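Local coordinates for alpha-glucosidase ([Eubacterium] rectale, PDB 6PNR), which probably hydrolyses alpha-glycosides of sulfoquinovose, the headgroup sugar of sulfolipids, as a glycoside hydrolase of family 31, at residues R546-Y557 against F654-Y665. Numbering follows the deposited sequence.
Sequences RLVDVYTMLAPY and FADIFEEIREKY
Tyr665 fits as a knob into a hole formed by Arg546, Asp549, Val550 and Met553. Arg546 CG lies over one ring face, 3.7 Å from the ring centroid, in a CH-pi contact, while Lys664 CG covers the opposite face, so the ring is clasped between two aliphatic chains. Arg546 CG stands opposite the backbone N (chi1 163°) and the chain, extended as far as NE, runs past the ring to the end of the partner segment, where NH2 donates a nearly straight bond, in the plane of its guanidinium, to Tyr665 O (3.0 Å, 171°). Asp549 turns its carboxylate almost perpendicular to the Tyr665 ring; its OD2 takes a hydrogen bond from Tyr665 OH, modelled so short that its exact length is doubtful, and, through its syn lone pair, a salt bridge from Lys664 NZ (2.7 Å). OD1 accepts from a water and pairs with Lys266, so both carboxylate oxygens have cationic partners, which probably keeps the acid ionised.

Met553 bends at its last torsion, bringing CE to 3.7 Å from Ile661 CG1, with SD obliquely beside the Tyr665 ring. Farther along, Leu554 CD2 meets Ile661 CD1 and the edge of Phe658. An aromatic cluster follows: the Tyr557 edge, led by CD1, points at one face of Phe654, and the edge of Phe658 at a face of Tyr557 (planes at 82°).

In the second shell, Gly642 O binds Arg546 NH1; an alanine here would probably take the arginine's chain from one Tyr665 face and leave the carbonyls of Tyr665 and Gly642 without this donor. The antiparallel pair, axes 9.5 Å apart, joins C-terminal helix 655-665 to long helix 538-568, beside an antiparallel sheet whose Met599 touches Tyr557 and Phe658 and whose Tyr648 meets Phe658.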
# COMPACT_ATOMS: atom_id res chain seq x y z
N ARG A 546 -37.29 7.43 25.48
CA ARG A 546 -37.19 8.88 25.42
C ARG A 546 -36.68 9.35 24.06
O ARG A 546 -37.26 10.26 23.45
CB ARG A 546 -36.30 9.38 26.55
CG ARG A 546 -35.78 10.81 26.36
CD ARG A 546 -34.99 11.24 27.59
NE ARG A 546 -34.42 12.57 27.46
CZ ARG A 546 -33.32 12.85 26.77
NH1 ARG A 546 -32.66 11.90 26.11
NH2 ARG A 546 -32.89 14.10 26.74
N LEU A 547 -35.59 8.74 23.57
CA LEU A 547 -35.02 9.18 22.30
C LEU A 547 -36.01 9.02 21.16
O LEU A 547 -36.14 9.90 20.30
CB LEU A 547 -33.73 8.41 22.00
CG LEU A 547 -32.62 8.47 23.07
CD1 LEU A 547 -31.42 7.59 22.70
CD2 LEU A 547 -32.16 9.90 23.35
N VAL A 548 -36.73 7.90 21.13
CA VAL A 548 -37.69 7.67 20.06
C VAL A 548 -38.87 8.63 20.20
O VAL A 548 -39.39 9.14 19.20
CB VAL A 548 -38.12 6.19 20.07
CG1 VAL A 548 -39.33 5.97 19.17
CG2 VAL A 548 -36.94 5.29 19.63
N ASP A 549 -39.29 8.90 21.43
CA ASP A 549 -40.35 9.89 21.64
C ASP A 549 -39.93 11.25 21.10
O ASP A 549 -40.71 11.90 20.40
CB ASP A 549 -40.73 9.97 23.12
CG ASP A 549 -42.01 10.77 23.37
OD1 ASP A 549 -42.82 10.93 22.43
OD2 ASP A 549 -42.20 11.25 24.51
N VAL A 550 -38.69 11.66 21.37
CA VAL A 550 -38.18 12.91 20.79
C VAL A 550 -38.30 12.88 19.27
O VAL A 550 -38.73 13.87 18.65
CB VAL A 550 -36.73 13.17 21.25
CG1 VAL A 550 -36.12 14.31 20.45
CG2 VAL A 550 -36.70 13.49 22.73
N TYR A 551 -37.91 11.77 18.65
CA TYR A 551 -38.05 11.65 17.20
C TYR A 551 -39.49 11.88 16.75
O TYR A 551 -39.73 12.63 15.80
CB TYR A 551 -37.54 10.27 16.74
CG TYR A 551 -37.87 9.90 15.31
CD1 TYR A 551 -37.11 10.38 14.25
CD2 TYR A 551 -38.91 9.02 15.03
CE1 TYR A 551 -37.40 10.01 12.94
CE2 TYR A 551 -39.20 8.65 13.74
CZ TYR A 551 -38.46 9.15 12.70
OH TYR A 551 -38.77 8.76 11.42
N THR A 552 -40.46 11.28 17.45
CA THR A 552 -41.85 11.52 17.05
C THR A 552 -42.27 12.96 17.30
O THR A 552 -43.04 13.52 16.52
CB THR A 552 -42.80 10.56 17.77
OG1 THR A 552 -42.77 10.81 19.19
CG2 THR A 552 -42.41 9.11 17.49
N MET A 553 -41.78 13.59 18.37
CA MET A 553 -42.11 14.99 18.61
C MET A 553 -41.54 15.91 17.53
O MET A 553 -42.16 16.92 17.18
CB MET A 553 -41.62 15.41 20.00
CG MET A 553 -42.33 14.67 21.12
SD MET A 553 -41.59 15.01 22.74
CE MET A 553 -42.09 16.72 22.97
N LEU A 554 -40.38 15.55 16.98
CA LEU A 554 -39.77 16.34 15.91
C LEU A 554 -40.49 16.16 14.58
O LEU A 554 -40.32 17.00 13.68
CB LEU A 554 -38.29 15.95 15.73
CG LEU A 554 -37.28 16.36 16.81
CD1 LEU A 554 -35.98 15.57 16.68
CD2 LEU A 554 -36.98 17.85 16.72
N ALA A 555 -41.26 15.08 14.42
CA ALA A 555 -41.82 14.71 13.12
C ALA A 555 -42.50 15.84 12.35
O ALA A 555 -42.33 15.89 11.12
CB ALA A 555 -42.81 13.55 13.30
N PRO A 556 -43.29 16.72 12.96
CA PRO A 556 -43.89 17.80 12.17
C PRO A 556 -42.84 18.66 11.48
O PRO A 556 -43.07 19.11 10.36
CB PRO A 556 -44.69 18.61 13.20
CG PRO A 556 -45.01 17.63 14.27
CD PRO A 556 -43.83 16.70 14.34
N TYR A 557 -41.68 18.86 12.12
CA TYR A 557 -40.57 19.56 11.49
C TYR A 557 -39.89 18.68 10.44
O TYR A 557 -39.66 19.11 9.30
CB TYR A 557 -39.58 20.02 12.56
CG TYR A 557 -38.31 20.65 12.03
CD1 TYR A 557 -38.35 21.83 11.29
CD2 TYR A 557 -37.06 20.08 12.28
CE1 TYR A 557 -37.18 22.42 10.80
CE2 TYR A 557 -35.88 20.66 11.79
CZ TYR A 557 -35.95 21.82 11.05
OH TYR A 557 -34.78 22.39 10.57
N PHE A 654 -40.73 26.59 14.16
CA PHE A 654 -40.99 25.37 14.91
C PHE A 654 -40.48 25.48 16.34
O PHE A 654 -40.32 24.45 17.01
CB PHE A 654 -40.36 24.18 14.18
CG PHE A 654 -40.96 23.93 12.82
CD1 PHE A 654 -42.08 23.13 12.68
CD2 PHE A 654 -40.41 24.52 11.69
CE1 PHE A 654 -42.64 22.91 11.43
CE2 PHE A 654 -40.96 24.30 10.43
CZ PHE A 654 -42.08 23.49 10.31
N ALA A 655 -40.23 26.70 16.81
CA ALA A 655 -39.66 26.87 18.14
C ALA A 655 -40.60 26.35 19.22
O ALA A 655 -40.15 25.97 20.30
CB ALA A 655 -39.32 28.34 18.39
N ASP A 656 -41.90 26.29 18.94
CA ASP A 656 -42.85 25.77 19.92
C ASP A 656 -42.65 24.27 20.13
O ASP A 656 -42.76 23.77 21.26
CB ASP A 656 -44.28 26.07 19.48
CG ASP A 656 -44.60 25.51 18.10
OD1 ASP A 656 -43.71 25.55 17.22
OD2 ASP A 656 -45.74 25.03 17.90
N ILE A 657 -42.38 23.52 19.05
CA ILE A 657 -42.09 22.10 19.18
C ILE A 657 -40.81 21.90 19.98
O ILE A 657 -40.75 21.06 20.89
CB ILE A 657 -41.95 21.46 17.78
CG1 ILE A 657 -43.29 21.43 17.05
CG2 ILE A 657 -41.35 20.07 17.91
CD1 ILE A 657 -44.38 20.74 17.81
N PHE A 658 -39.76 22.64 19.63
CA PHE A 658 -38.49 22.48 20.33
C PHE A 658 -38.62 22.82 21.81
O PHE A 658 -37.95 22.20 22.65
CB PHE A 658 -37.44 23.34 19.65
CG PHE A 658 -37.27 23.05 18.18
CD1 PHE A 658 -37.35 21.74 17.70
CD2 PHE A 658 -37.06 24.08 17.27
CE1 PHE A 658 -37.20 21.47 16.36
CE2 PHE A 658 -36.90 23.81 15.93
CZ PHE A 658 -36.97 22.51 15.47
N GLU A 659 -39.48 23.79 22.16
CA GLU A 659 -39.69 24.11 23.57
C GLU A 659 -40.42 22.99 24.29
O GLU A 659 -40.15 22.73 25.47
CB GLU A 659 -40.46 25.42 23.70
CG GLU A 659 -39.63 26.65 23.40
CD GLU A 659 -40.46 27.94 23.41
OE1 GLU A 659 -41.61 27.92 23.90
OE2 GLU A 659 -39.94 28.96 22.91
N GLU A 660 -41.38 22.34 23.62
CA GLU A 660 -42.05 21.20 24.24
C GLU A 660 -41.07 20.08 24.51
O GLU A 660 -41.16 19.40 25.54
CB GLU A 660 -43.19 20.70 23.34
CG GLU A 660 -44.32 21.67 23.15
CD GLU A 660 -45.40 21.11 22.24
OE1 GLU A 660 -45.27 19.95 21.80
OE2 GLU A 660 -46.38 21.84 21.96
N ILE A 661 -40.11 19.87 23.60
CA ILE A 661 -39.08 18.84 23.82
C ILE A 661 -38.23 19.19 25.04
O ILE A 661 -37.97 18.33 25.89
CB ILE A 661 -38.22 18.67 22.55
CG1 ILE A 661 -39.08 18.13 21.40
CG2 ILE A 661 -37.00 17.78 22.84
CD1 ILE A 661 -38.39 18.20 20.05
N ARG A 662 -37.78 20.44 25.14
CA ARG A 662 -37.01 20.84 26.31
C ARG A 662 -37.81 20.67 27.58
O ARG A 662 -37.30 20.16 28.59
CB ARG A 662 -36.52 22.29 26.20
CG ARG A 662 -35.77 22.71 27.48
CD ARG A 662 -35.05 24.05 27.37
NE ARG A 662 -35.94 25.14 26.98
CZ ARG A 662 -36.03 25.61 25.74
NH1 ARG A 662 -35.28 25.08 24.77
NH2 ARG A 662 -36.85 26.62 25.45
N GLU A 663 -39.08 21.08 27.56
CA GLU A 663 -39.91 20.93 28.75
C GLU A 663 -40.02 19.48 29.16
O GLU A 663 -39.90 19.15 30.35
CB GLU A 663 -41.29 21.52 28.50
CG GLU A 663 -42.14 21.63 29.75
CD GLU A 663 -42.58 23.05 30.01
OE1 GLU A 663 -43.12 23.69 29.08
OE2 GLU A 663 -42.37 23.54 31.15
N LYS A 664 -40.24 18.58 28.20
CA LYS A 664 -40.49 17.19 28.53
C LYS A 664 -39.20 16.43 28.86
O LYS A 664 -39.19 15.59 29.77
CB LYS A 664 -41.22 16.49 27.39
CG LYS A 664 -41.84 15.16 27.80
CD LYS A 664 -42.67 14.54 26.70
CE LYS A 664 -43.33 13.26 27.20
NZ LYS A 664 -43.96 12.49 26.09
N TYR A 665 -38.11 16.72 28.15
CA TYR A 665 -36.94 15.86 28.18
C TYR A 665 -35.64 16.62 28.38
O TYR A 665 -34.56 16.02 28.31
CB TYR A 665 -36.87 15.04 26.89
CG TYR A 665 -37.91 13.93 26.78
CD1 TYR A 665 -38.06 12.99 27.79
CD2 TYR A 665 -38.71 13.82 25.65
CE1 TYR A 665 -38.99 11.96 27.68
CE2 TYR A 665 -39.64 12.80 25.53
CZ TYR A 665 -39.77 11.87 26.55
OH TYR A 665 -40.69 10.86 26.43
O HOH W 1 -44.82 12.68 23.00